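Local coordinates for protein tumor necrosis factor receptor superfamily member 16 (Rattus norvegicus, PDB 4F42) that serves as a low-affinity neurotrophin receptor, whose intracellular death domain, the part crystallised here, probably relays signals through protein-protein contacts, at residues G22-H27 with I74-I79; L32-E37 with R50-S55. All coordinates share one frame; numbering follows the deposited sequence.

Overall arrangement
Both contacts belong to the six-helix death domain and meet at helix 24-32, where Trp25 O touches Leu52 CD2 at 4.0 Å. Interaction 1 (22-27 with 74-79) sets the start of that helix against the turn between helices 64-73 and 77-84, so that early and late parts of the chain meet. Interaction 2 (32-37 with 50-55) lies within this span and joins the turn after helix 24-32 to helix 48-56. Each is partly buried: Thr24 and Ile79 are the inner residues of the first, Leu52 of the second. Methyl contacts beside an arginine-aspartate pair mark interaction 1; an aromatic face and a hydroxyl pair mark interaction 2.

Interaction 1: G22-H27 with I74-I79; sequences GDTWRH and IQRADI
Van der Waals contacts carry most of the junction between Thr24, His27, Ile74 and Ile79. Thr24 and Ile79 reach toward each other tip to tip, CG2 of Thr24 lying 3.9 Å from CD1 of Ile79; Thr24 turns this methyl toward Ile79 by placing it anti to the backbone N, which leaves OG1 beside that N (chi1 -45°). Ile79 also packs on Leu20. One turn after Thr24, His27 receives two branches of Ile74: CG2 of Ile74 rests 3.8 Å from the backbone O of His27, and CD1 of Ile74 meets CB of His27 at 4.1 Å. Asp23 O lies over one face of the His27 imidazole, whose ring leads away from Ile74.

The polar part centres on Arg76, at the N-cap position of helix 77-84. Its chain, bent at chi2 and chi3, crosses Thr24 at about a right angle and brings NH1 to 3.6 Å from Thr24 CG2. Arg76 NE and NH2 grip Asp78 OD1 (3.0 Å) and OD2 (2.9 Å) in a side-on salt bridge, nearly in the guanidinium plane, both oxygens using syn lone pairs; this fixes the rotation of the group, and CD1 of Ile79 lies against one face. With an alanine here, the Asp78 carboxylate would probably lose its charged mate, and the methyls of Thr24 and Ile79 the group that packs on them. Thr24 OG1 is hydrogen-bonded to Asn21 O.

Gln75, at positive phi, closes helix 64-73 in a Schellman motif, and the resulting turn delivers helix 77-84 to helix 24-32, a packing of early against late helices that belongs to the death-domain helical bundle.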
ATOM      1  N   GLY A  22       6.090   9.369   3.833  1.00 28.41           N
ATOM      2  CA  GLY A  22       7.401   9.202   4.449  1.00 27.72           C
ATOM      3  C   GLY A  22       7.984   7.928   3.894  1.00 27.50           C
ATOM      4  O   GLY A  22       7.969   7.723   2.680  1.00 27.23           O
ATOM      5  N   ASP A  23       8.460   7.062   4.788  1.00 27.20           N
ATOM      6  CA  ASP A  23       9.024   5.773   4.391  1.00 27.23           C
ATOM      7  C   ASP A  23       8.092   4.580   4.616  1.00 26.24           C
ATOM      8  O   ASP A  23       8.463   3.442   4.325  1.00 26.70           O
ATOM      9  CB  ASP A  23      10.362   5.532   5.092  1.00 27.93           C
ATOM     10  CG  ASP A  23      11.387   6.618   4.786  1.00 30.66           C
ATOM     11  OD1 ASP A  23      11.776   6.777   3.600  1.00 31.18           O
ATOM     12  OD2 ASP A  23      11.803   7.309   5.750  1.00 33.90           O
ATOM     13  N   THR A  24       6.886   4.831   5.109  1.00 24.88           N
ATOM     14  CA  THR A  24       5.954   3.746   5.416  1.00 23.72           C
ATOM     15  C   THR A  24       5.667   2.853   4.196  1.00 23.09           C
ATOM     16  O   THR A  24       5.564   1.627   4.328  1.00 22.75           O
ATOM     17  CB  THR A  24       4.649   4.278   6.042  1.00 23.66           C
ATOM     18  OG1 THR A  24       4.966   5.255   7.044  1.00 24.04           O
ATOM     19  CG2 THR A  24       3.878   3.155   6.696  1.00 23.46           C
ATOM     20  N   TRP A  25       5.576   3.461   3.011  1.00 22.42           N
ATOM     21  CA  TRP A  25       5.334   2.705   1.778  1.00 21.71           C
ATOM     22  C   TRP A  25       6.465   1.713   1.490  1.00 21.81           C
ATOM     23  O   TRP A  25       6.217   0.604   1.006  1.00 21.75           O
ATOM     24  CB  TRP A  25       5.099   3.640   0.584  1.00 21.36           C
ATOM     25  CG  TRP A  25       6.314   4.382   0.118  1.00 20.25           C
ATOM     26  CD1 TRP A  25       6.816   5.535   0.640  1.00 19.44           C
ATOM     27  CD2 TRP A  25       7.183   4.018  -0.965  1.00 19.36           C
ATOM     28  NE1 TRP A  25       7.940   5.916  -0.047  1.00 19.55           N
ATOM     29  CE2 TRP A  25       8.186   5.005  -1.042  1.00 18.86           C
ATOM     30  CE3 TRP A  25       7.207   2.957  -1.882  1.00 18.53           C
ATOM     31  CZ2 TRP A  25       9.205   4.964  -1.995  1.00 18.24           C
ATOM     32  CZ3 TRP A  25       8.223   2.914  -2.825  1.00 17.74           C
ATOM     33  CH2 TRP A  25       9.209   3.910  -2.873  1.00 18.24           C
ATOM     34  N   ARG A  26       7.697   2.115   1.799  1.00 21.53           N
ATOM     35  CA  ARG A  26       8.856   1.218   1.682  1.00 21.63           C
ATOM     36  C   ARG A  26       8.741   0.011   2.624  1.00 21.13           C
ATOM     37  O   ARG A  26       8.962  -1.125   2.214  1.00 21.51           O
ATOM     38  CB  ARG A  26      10.166   1.979   1.920  1.00 21.43           C
ATOM     39  CG  ARG A  26      10.351   3.207   1.011  1.00 22.87           C
ATOM     40  CD  ARG A  26      11.715   3.864   1.196  1.00 24.87           C
ATOM     41  NE  ARG A  26      12.775   2.895   0.921  1.00 28.89           N
ATOM     42  CZ  ARG A  26      13.453   2.811  -0.226  1.00 29.59           C
ATOM     43  NH1 ARG A  26      13.216   3.664  -1.221  1.00 29.45           N
ATOM     44  NH2 ARG A  26      14.380   1.875  -0.369  1.00 29.46           N
ATOM     45  N   HIS A  27       8.373   0.260   3.876  1.00 20.65           N
ATOM     46  CA  HIS A  27       8.211  -0.808   4.864  1.00 20.22           C
ATOM     47  C   HIS A  27       7.123  -1.778   4.404  1.00 19.87           C
ATOM     48  O   HIS A  27       7.308  -2.997   4.437  1.00 19.37           O
ATOM     49  CB  HIS A  27       7.888  -0.230   6.255  1.00 20.10           C
ATOM     50  CG  HIS A  27       8.765   0.924   6.653  1.00 19.79           C
ATOM     51  ND1 HIS A  27       8.311   1.975   7.420  1.00 19.11           N
ATOM     52  CD2 HIS A  27      10.062   1.200   6.367  1.00 18.19           C
ATOM     53  CE1 HIS A  27       9.296   2.839   7.604  1.00 18.92           C
ATOM     54  NE2 HIS A  27      10.369   2.389   6.977  1.00 17.70           N
ATOM     55  N   ILE A  74       3.617  -5.235   9.752  1.00 18.68           N
ATOM     56  CA  ILE A  74       4.699  -4.278  10.003  1.00 18.94           C
ATOM     57  C   ILE A  74       4.420  -3.421  11.259  1.00 19.80           C
ATOM     58  O   ILE A  74       5.010  -2.355  11.438  1.00 19.89           O
ATOM     59  CB  ILE A  74       5.004  -3.369   8.765  1.00 18.85           C
ATOM     60  CG1 ILE A  74       3.777  -2.559   8.349  1.00 17.72           C
ATOM     61  CG2 ILE A  74       5.582  -4.189   7.601  1.00 18.22           C
ATOM     62  CD1 ILE A  74       4.092  -1.415   7.423  1.00 16.15           C
ATOM     63  N   GLN A  75       3.526  -3.900  12.126  1.00 20.61           N
ATOM     64  CA  GLN A  75       3.131  -3.192  13.367  1.00 22.01           C
ATOM     65  C   GLN A  75       2.584  -1.795  13.108  1.00 21.94           C
ATOM     66  O   GLN A  75       2.864  -0.868  13.870  1.00 22.18           O
ATOM     67  CB  GLN A  75       4.268  -3.101  14.410  1.00 22.24           C
ATOM     68  CG  GLN A  75       5.291  -4.252  14.425  1.00 25.57           C
ATOM     69  CD  GLN A  75       4.705  -5.593  14.837  1.00 29.79           C
ATOM     70  OE1 GLN A  75       3.699  -5.660  15.559  1.00 31.19           O
ATOM     71  NE2 GLN A  75       5.340  -6.678  14.384  1.00 30.77           N
ATOM     72  N   ARG A  76       1.810  -1.642  12.037  1.00 22.08           N
ATOM     73  CA  ARG A  76       1.137  -0.378  11.765  1.00 21.84           C
ATOM     74  C   ARG A  76      -0.378  -0.569  11.791  1.00 22.14           C
ATOM     75  O   ARG A  76      -1.094  -0.132  10.889  1.00 22.34           O
ATOM     76  CB  ARG A  76       1.605   0.239  10.447  1.00 21.63           C
ATOM     77  CG  ARG A  76       3.084   0.644  10.387  1.00 21.41           C
ATOM     78  CD  ARG A  76       3.482   1.800  11.332  1.00 22.52           C
ATOM     79  NE  ARG A  76       2.533   2.927  11.373  1.00 22.76           N
ATOM     80  CZ  ARG A  76       2.710   4.107  10.777  1.00 22.52           C
ATOM     81  NH1 ARG A  76       3.808   4.353  10.068  1.00 22.89           N
ATOM     82  NH2 ARG A  76       1.786   5.057  10.898  1.00 21.47           N
ATOM     83  N   ALA A  77      -0.863  -1.227  12.842  1.00 22.23           N
ATOM     84  CA  ALA A  77      -2.296  -1.358  13.069  1.00 22.36           C
ATOM     85  C   ALA A  77      -2.972   0.009  13.252  1.00 22.54           C
ATOM     86  O   ALA A  77      -4.161   0.155  12.953  1.00 22.55           O
ATOM     87  CB  ALA A  77      -2.573  -2.268  14.251  1.00 22.37           C
ATOM     88  N   ASP A  78      -2.211   1.010  13.710  1.00 22.52           N
ATOM     89  CA  ASP A  78      -2.717   2.394  13.805  1.00 22.79           C
ATOM     90  C   ASP A  78      -3.278   2.920  12.469  1.00 22.87           C
ATOM     91  O   ASP A  78      -4.308   3.605  12.452  1.00 23.19           O
ATOM     92  CB  ASP A  78      -1.653   3.353  14.374  1.00 22.72           C
ATOM     93  CG  ASP A  78      -0.439   3.500  13.464  1.00 22.66           C
ATOM     94  OD1 ASP A  78       0.239   2.486  13.203  1.00 22.57           O
ATOM     95  OD2 ASP A  78      -0.158   4.633  13.014  1.00 21.06           O
ATOM     96  N   ILE A  79      -2.625   2.575  11.357  1.00 22.89           N
ATOM     97  CA  ILE A  79      -3.137   2.927  10.025  1.00 22.66           C
ATOM     98  C   ILE A  79      -4.428   2.151   9.706  1.00 23.02           C
ATOM     99  O   ILE A  79      -5.374   2.709   9.147  1.00 22.78           O
ATOM    100  CB  ILE A  79      -2.077   2.729   8.908  1.00 22.43           C
ATOM    101  CG1 ILE A  79      -0.825   3.568   9.194  1.00 21.44           C
ATOM    102  CG2 ILE A  79      -2.670   3.082   7.529  1.00 21.19           C
ATOM    103  CD1 ILE A  79       0.270   3.484   8.106  1.00 20.15           C
TER

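Interaction 2: L32-E37 with R50-S55; sequences LGYQPE and RALLAS
The Tyr34 ring takes a methyl of Leu52 over one face and the Ser55 hydroxyl at its edge, near the ring plane. This is helix-to-turn packing within the death-domain bundle: Gly33 ends helix 24-32 in a Schellman motif, and Tyr34, next in the chain, sends its ring onto helix 48-56. Leu52 CD1 stands 3.9 Å from the Tyr34 ring centroid and 13° off the normal, a CH-pi contact displaced toward the CD2-CE2 side of the ring. Leu52 does not leave its backbone aimed at the ring, but CG anti to the backbone N (chi1 171°) carries the methyl across to it. Trp56 and Ala29 also touch Tyr34, and His38 meets its ring edge-to-face, so the phenol is held from several directions.

Arg50, in the same helical segment, is directed elsewhere, forming salt bridges with Glu14 and Glu17 and touching a bound 5-mercapto-2-nitro-benzoic acid. One turn beyond Leu52, Ser55 turns its hydroxyl anti to its own N, chi1 161°, which brings OG to Tyr34. The polar link between the segments is thus a long hydrogen bond, Tyr34 OH to Ser55 OG at 3.3 Å, in which either hydroxyl could be the donor.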
ATOM      1  N   LEU A  32       4.973  -6.761   1.338  1.00 18.23           N
ATOM      2  CA  LEU A  32       4.259  -7.268   0.162  1.00 18.41           C
ATOM      3  C   LEU A  32       5.166  -8.104  -0.762  1.00 18.94           C
ATOM      4  O   LEU A  32       4.702  -8.698  -1.743  1.00 19.19           O
ATOM      5  CB  LEU A  32       3.579  -6.122  -0.590  1.00 18.07           C
ATOM      6  CG  LEU A  32       2.496  -5.323   0.147  1.00 16.96           C
ATOM      7  CD1 LEU A  32       2.104  -4.119  -0.682  1.00 15.40           C
ATOM      8  CD2 LEU A  32       1.276  -6.178   0.438  1.00 16.27           C
ATOM      9  N   GLY A  33       6.451  -8.163  -0.425  1.00 19.28           N
ATOM     10  CA  GLY A  33       7.390  -9.066  -1.085  1.00 19.86           C
ATOM     11  C   GLY A  33       8.293  -8.447  -2.145  1.00 20.15           C
ATOM     12  O   GLY A  33       8.885  -9.173  -2.939  1.00 20.65           O
ATOM     13  N   TYR A  34       8.395  -7.118  -2.154  1.00 19.91           N
ATOM     14  CA  TYR A  34       9.249  -6.390  -3.085  1.00 19.87           C
ATOM     15  C   TYR A  34      10.676  -6.275  -2.558  1.00 20.15           C
ATOM     16  O   TYR A  34      10.882  -5.900  -1.409  1.00 20.33           O
ATOM     17  CB  TYR A  34       8.697  -4.980  -3.301  1.00 19.77           C
ATOM     18  CG  TYR A  34       7.439  -4.906  -4.121  1.00 19.24           C
ATOM     19  CD1 TYR A  34       7.503  -4.764  -5.500  1.00 19.41           C
ATOM     20  CD2 TYR A  34       6.178  -4.963  -3.516  1.00 19.92           C
ATOM     21  CE1 TYR A  34       6.352  -4.690  -6.270  1.00 20.10           C
ATOM     22  CE2 TYR A  34       5.007  -4.897  -4.281  1.00 19.41           C
ATOM     23  CZ  TYR A  34       5.112  -4.754  -5.655  1.00 20.09           C
ATOM     24  OH  TYR A  34       3.994  -4.688  -6.434  1.00 21.07           O
ATOM     25  N   GLN A  35      11.661  -6.569  -3.402  1.00 20.56           N
ATOM     26  CA  GLN A  35      13.067  -6.423  -3.019  1.00 21.05           C
ATOM     27  C   GLN A  35      13.472  -4.938  -2.941  1.00 21.19           C
ATOM     28  O   GLN A  35      12.791  -4.083  -3.523  1.00 21.60           O
ATOM     29  CB  GLN A  35      13.982  -7.201  -3.972  1.00 21.18           C
ATOM     30  CG  GLN A  35      13.787  -8.718  -3.961  1.00 22.41           C
ATOM     31  CD  GLN A  35      13.968  -9.336  -2.587  1.00 24.46           C
ATOM     32  OE1 GLN A  35      13.060  -9.980  -2.060  1.00 25.73           O
ATOM     33  NE2 GLN A  35      15.139  -9.135  -1.996  1.00 25.11           N
ATOM     34  N   PRO A  36      14.570  -4.625  -2.213  1.00 21.04           N
ATOM     35  CA  PRO A  36      14.985  -3.223  -2.010  1.00 20.98           C
ATOM     36  C   PRO A  36      15.159  -2.408  -3.294  1.00 20.87           C
ATOM     37  O   PRO A  36      14.724  -1.257  -3.347  1.00 20.77           O
ATOM     38  CB  PRO A  36      16.331  -3.354  -1.280  1.00 20.96           C
ATOM     39  CG  PRO A  36      16.220  -4.681  -0.552  1.00 21.36           C
ATOM     40  CD  PRO A  36      15.485  -5.567  -1.531  1.00 20.91           C
ATOM     41  N   GLU A  37      15.784  -3.005  -4.309  1.00 20.78           N
ATOM     42  CA  GLU A  37      16.063  -2.314  -5.574  1.00 20.55           C
ATOM     43  C   GLU A  37      14.805  -2.120  -6.407  1.00 20.09           C
ATOM     44  O   GLU A  37      14.682  -1.121  -7.122  1.00 20.05           O
ATOM     45  CB  GLU A  37      17.116  -3.062  -6.386  1.00 20.66           C
ATOM     46  CG  GLU A  37      18.475  -3.166  -5.694  1.00 22.66           C
ATOM     47  CD  GLU A  37      18.549  -4.280  -4.648  1.00 24.44           C
ATOM     48  OE1 GLU A  37      17.648  -5.155  -4.616  1.00 25.59           O
ATOM     49  OE2 GLU A  37      19.521  -4.279  -3.858  1.00 25.23           O
ATOM     50  N   ARG A  50       1.556   5.547  -4.808  1.00 19.88           N
ATOM     51  CA  ARG A  50       0.541   5.262  -5.818  1.00 20.36           C
ATOM     52  C   ARG A  50       1.048   4.292  -6.894  1.00 20.46           C
ATOM     53  O   ARG A  50       0.335   3.365  -7.291  1.00 20.32           O
ATOM     54  CB  ARG A  50       0.056   6.557  -6.461  1.00 20.44           C
ATOM     55  CG  ARG A  50      -0.948   6.357  -7.583  1.00 20.73           C
ATOM     56  CD  ARG A  50      -1.460   7.692  -8.062  1.00 22.84           C
ATOM     57  NE  ARG A  50      -2.159   8.421  -7.003  1.00 24.22           N
ATOM     58  CZ  ARG A  50      -2.643   9.657  -7.123  1.00 25.57           C
ATOM     59  NH1 ARG A  50      -2.504  10.334  -8.266  1.00 24.29           N
ATOM     60  NH2 ARG A  50      -3.271  10.219  -6.090  1.00 25.61           N
ATOM     61  N   ALA A  51       2.277   4.521  -7.355  1.00 20.31           N
ATOM     62  CA  ALA A  51       2.927   3.647  -8.339  1.00 20.19           C
ATOM     63  C   ALA A  51       3.090   2.211  -7.821  1.00 19.91           C
ATOM     64  O   ALA A  51       2.847   1.260  -8.556  1.00 20.40           O
ATOM     65  CB  ALA A  51       4.282   4.234  -8.765  1.00 19.55           C
ATOM     66  N   LEU A  52       3.477   2.072  -6.555  1.00 19.59           N
ATOM     67  CA  LEU A  52       3.672   0.769  -5.930  1.00 19.34           C
ATOM     68  C   LEU A  52       2.369   0.001  -5.867  1.00 19.67           C
ATOM     69  O   LEU A  52       2.298  -1.146  -6.291  1.00 20.37           O
ATOM     70  CB  LEU A  52       4.235   0.917  -4.515  1.00 18.92           C
ATOM     71  CG  LEU A  52       4.263  -0.390  -3.712  1.00 18.68           C
ATOM     72  CD1 LEU A  52       5.579  -1.109  -3.912  1.00 18.45           C
ATOM     73  CD2 LEU A  52       4.021  -0.110  -2.238  1.00 18.57           C
ATOM     74  N   LEU A  53       1.343   0.650  -5.331  1.00 19.86           N
ATOM     75  CA  LEU A  53       0.036   0.051  -5.143  1.00 19.92           C
ATOM     76  C   LEU A  53      -0.693  -0.254  -6.448  1.00 20.48           C
ATOM     77  O   LEU A  53      -1.473  -1.196  -6.503  1.00 20.75           O
ATOM     78  CB  LEU A  53      -0.807   0.943  -4.225  1.00 19.95           C
ATOM     79  CG  LEU A  53      -0.221   1.098  -2.808  1.00 19.66           C
ATOM     80  CD1 LEU A  53      -0.906   2.209  -2.046  1.00 19.27           C
ATOM     81  CD2 LEU A  53      -0.264  -0.221  -2.020  1.00 18.89           C
ATOM     82  N   ALA A  54      -0.440   0.542  -7.489  1.00 20.99           N
ATOM     83  CA  ALA A  54      -0.973   0.285  -8.830  1.00 21.38           C
ATOM     84  C   ALA A  54      -0.340  -0.965  -9.426  1.00 21.83           C
ATOM     85  O   ALA A  54      -1.014  -1.754 -10.090  1.00 22.07           O
ATOM     86  CB  ALA A  54      -0.722   1.471  -9.739  1.00 21.20           C
ATOM     87  N   SER A  55       0.961  -1.123  -9.194  1.00 22.31           N
ATOM     88  CA  SER A  55       1.698  -2.307  -9.612  1.00 22.92           C
ATOM     89  C   SER A  55       1.213  -3.526  -8.820  1.00 23.36           C
ATOM     90  O   SER A  55       0.741  -4.500  -9.413  1.00 23.67           O
ATOM     91  CB  SER A  55       3.204  -2.086  -9.429  1.00 22.84           C
ATOM     92  OG  SER A  55       3.916  -3.313  -9.404  1.00 23.17           O
TER